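Local coordinates for protein CurD (Moorea producens 3L, PDB 5KP7) that probably acts as a hydroxymethylglutaryl-CoA synthase-type acyltransferase of the thiolase-like superfamily and binds 4'-phosphopantetheine, at residues A[29-34]-A[198-203]. The protein carries 3 engineered substitutions. Residues are numbered along the deposited sequence; the frame is centred on the assembly and turned at random. Where two conformers were deposited one is given.
Sequences GIEALS and ALLVSD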
ATOM      1  N   GLY A  29       4.747   5.396 -20.201  1.00 26.17           N
ATOM      2  CA  GLY A  29       3.956   5.134 -19.007  1.00 25.33           C
ATOM      3  C   GLY A  29       3.268   3.797 -19.031  1.00 24.44           C
ATOM      4  O   GLY A  29       3.785   2.828 -19.629  1.00 24.23           O
ATOM      5  N   ILE A  30       2.100   3.744 -18.396  1.00 23.87           N
ATOM      6  CA  ILE A  30       1.410   2.489 -18.198  1.00 23.36           C
ATOM      7  C   ILE A  30       0.489   2.267 -19.381  1.00 24.03           C
ATOM      8  O   ILE A  30      -0.462   3.025 -19.565  1.00 24.98           O
ATOM      9  CB  ILE A  30       0.610   2.470 -16.865  1.00 23.07           C
ATOM     10  CG1 ILE A  30       1.571   2.669 -15.679  1.00 22.64           C
ATOM     11  CG2 ILE A  30      -0.127   1.158 -16.722  1.00 22.80           C
ATOM     12  CD1 ILE A  30       0.879   2.940 -14.348  1.00 22.68           C
ATOM     13  N   GLU A  31       0.794   1.229 -20.168  1.00 24.03           N
ATOM     14  CA  GLU A  31      -0.030   0.790 -21.307  1.00 24.97           C
ATOM     15  C   GLU A  31      -1.230  -0.030 -20.868  1.00 24.88           C
ATOM     16  O   GLU A  31      -2.300   0.057 -21.462  1.00 25.84           O
ATOM     17  CB  GLU A  31       0.846  -0.035 -22.287  1.00 25.54           C
ATOM     18  CG  GLU A  31       0.089  -0.682 -23.427  1.00 26.72           C
ATOM     19  CD  GLU A  31       0.939  -1.412 -24.448  1.00 27.40           C
ATOM     20  OE1 GLU A  31       2.114  -1.035 -24.666  1.00 27.76           O
ATOM     21  OE2 GLU A  31       0.393  -2.362 -25.072  1.00 28.49           O
ATOM     22  N   ALA A  32      -1.059  -0.829 -19.822  1.00 24.12           N
ATOM     23  CA  ALA A  32      -2.133  -1.664 -19.296  1.00 24.46           C
ATOM     24  C   ALA A  32      -1.911  -1.928 -17.823  1.00 23.67           C
ATOM     25  O   ALA A  32      -0.769  -1.963 -17.359  1.00 22.77           O
ATOM     26  CB  ALA A  32      -2.214  -2.973 -20.074  1.00 25.01           C
ATOM     27  N   LEU A  33      -3.018  -2.043 -17.082  1.00 24.19           N
ATOM     28  CA  LEU A  33      -2.956  -2.261 -15.641  1.00 23.77           C
ATOM     29  C   LEU A  33      -4.024  -3.287 -15.294  1.00 23.74           C
ATOM     30  O   LEU A  33      -5.197  -3.134 -15.683  1.00 24.58           O
ATOM     31  CB  LEU A  33      -3.249  -0.938 -14.897  1.00 24.87           C
ATOM     32  CG  LEU A  33      -3.170  -0.909 -13.352  1.00 25.18           C
ATOM     33  CD1 LEU A  33      -3.018   0.513 -12.862  1.00 26.21           C
ATOM     34  CD2 LEU A  33      -4.379  -1.518 -12.677  1.00 25.86           C
ATOM     35  N   SER A  34      -3.648  -4.278 -14.503  0.50 22.91           N
ATOM     36  CA  SER A  34      -4.585  -5.306 -14.086  0.50 23.07           C
ATOM     37  C   SER A  34      -4.330  -5.653 -12.622  0.50 22.52           C
ATOM     38  O   SER A  34      -3.204  -5.494 -12.124  0.50 21.98           O
ATOM     39  CB  SER A  34      -4.476  -6.503 -15.020  0.50 23.52           C
ATOM     40  OG  SER A  34      -5.294  -7.562 -14.580  0.50 23.80           O
ATOM     41  N   ALA A 198      -0.400  -5.623 -11.730  1.00 19.78           N
ATOM     42  CA  ALA A 198       0.513  -5.738 -12.871  1.00 20.05           C
ATOM     43  C   ALA A 198       0.415  -4.547 -13.779  1.00 20.60           C
ATOM     44  O   ALA A 198      -0.704  -4.107 -14.115  1.00 20.84           O
ATOM     45  CB  ALA A 198       0.202  -6.994 -13.661  1.00 20.43           C
ATOM     46  N   LEU A 199       1.578  -4.024 -14.167  1.00 20.65           N
ATOM     47  CA  LEU A 199       1.687  -2.884 -15.084  1.00 21.51           C
ATOM     48  C   LEU A 199       2.477  -3.272 -16.316  1.00 21.69           C
ATOM     49  O   LEU A 199       3.601  -3.804 -16.198  1.00 21.77           O
ATOM     50  CB  LEU A 199       2.423  -1.702 -14.439  1.00 21.95           C
ATOM     51  CG  LEU A 199       1.942  -1.213 -13.079  1.00 22.19           C
ATOM     52  CD1 LEU A 199       2.763  -0.018 -12.610  1.00 22.59           C
ATOM     53  CD2 LEU A 199       0.481  -0.886 -13.106  1.00 22.80           C
ATOM     54  N   LEU A 200       1.932  -2.996 -17.498  1.00 21.74           N
ATOM     55  CA  LEU A 200       2.700  -3.081 -18.726  1.00 22.28           C
ATOM     56  C   LEU A 200       3.164  -1.687 -19.037  1.00 22.52           C
ATOM     57  O   LEU A 200       2.351  -0.789 -19.109  1.00 22.98           O
ATOM     58  CB  LEU A 200       1.839  -3.652 -19.850  1.00 22.87           C
ATOM     59  CG  LEU A 200       2.484  -3.914 -21.217  1.00 23.48           C
ATOM     60  CD1 LEU A 200       3.565  -4.966 -21.082  1.00 23.29           C
ATOM     61  CD2 LEU A 200       1.467  -4.274 -22.275  1.00 24.28           C
ATOM     62  N   VAL A 201       4.476  -1.504 -19.195  1.00 22.41           N
ATOM     63  CA  VAL A 201       5.067  -0.200 -19.396  1.00 22.95           C
ATOM     64  C   VAL A 201       5.677  -0.122 -20.810  1.00 23.76           C
ATOM     65  O   VAL A 201       6.398  -1.032 -21.234  1.00 23.60           O
ATOM     66  CB  VAL A 201       6.144   0.085 -18.321  1.00 22.70           C
ATOM     67  CG1 VAL A 201       6.846   1.415 -18.568  1.00 23.30           C
ATOM     68  CG2 VAL A 201       5.496   0.015 -16.938  1.00 22.48           C
ATOM     69  N   SER A 202       5.409   0.982 -21.516  1.00 24.30           N
ATOM     70  CA  SER A 202       5.824   1.124 -22.899  1.00 25.41           C
ATOM     71  C   SER A 202       5.766   2.589 -23.353  1.00 26.49           C
ATOM     72  O   SER A 202       5.440   3.482 -22.561  1.00 25.96           O
ATOM     73  CB  SER A 202       4.889   0.300 -23.796  1.00 25.88           C
ATOM     74  OG  SER A 202       3.660   0.993 -24.007  1.00 26.19           O
ATOM     75  N   ASP A 203       6.083   2.798 -24.627  1.00 28.14           N
ATOM     76  CA  ASP A 203       5.984   4.101 -25.265  1.00 29.70           C
ATOM     77  C   ASP A 203       4.583   4.416 -25.814  1.00 30.08           C
ATOM     78  O   ASP A 203       4.425   5.418 -26.473  1.00 30.25           O
ATOM     79  CB  ASP A 203       7.056   4.260 -26.347  1.00 31.51           C
ATOM     80  CG  ASP A 203       6.848   3.339 -27.538  1.00 33.38           C
ATOM     81  OD1 ASP A 203       5.917   2.504 -27.544  1.00 34.51           O
ATOM     82  OD2 ASP A 203       7.648   3.458 -28.494  1.00 36.50           O
TER
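Ser34 and Ala198 are joined by two backbone hydrogen bonds in this antiparallel strand pair, and Gly29 and Ser202 by two more. Between them the register slips by one residue: Glu31 and Ala32 both face Leu200. The carbonyl Leu200 O accepts a bond from Glu31 N (2.8 Å) and a weak one from Ala32 N. Leu200 N returns a nearly straight bond, 169° at the hydrogen, to Ala32 O. Gly29 has a positive phi of 156°, a conformation open mainly to glycine.

The polar side-chain contact starts from the bulge residue Glu31. Glu31 runs fully extended, CG anti to the backbone N (chi1 173°), which brings the carboxylate alongside Leu200 CD2, with OE1 at Ser202 OG. There Ser202 OG donates to the anti lone pair of Glu31 OE1 at 2.6 Å. Lys161 forms a salt bridge to the same oxygen, probably stabilising the negative charge of this buried acid. Leu200 lies alongside the glutamate, its CD2 3.6 Å from Glu31 OE2.

Apolar packing occupies the other face. Leu199 forks between two neighbours: its CD1 meets Ile30 CD1 at 3.9 Å, and its CD2 rests against Leu33 CG at 3.7 Å. Helices 140-154 and 325-336 cover this side, whereas on the opposite face helix 75-89 packs against Ala32, Ser34 and Ala198.

With strand 161-168 beyond 195-202 and strand 208-219 beyond 29-36, the pair lies in the interior of a mixed sheet sandwiched by helices. Glu31 and Ala32 opposite Leu200 make a classic beta bulge, set in the layered alpha/beta core of the thiolase-like fold.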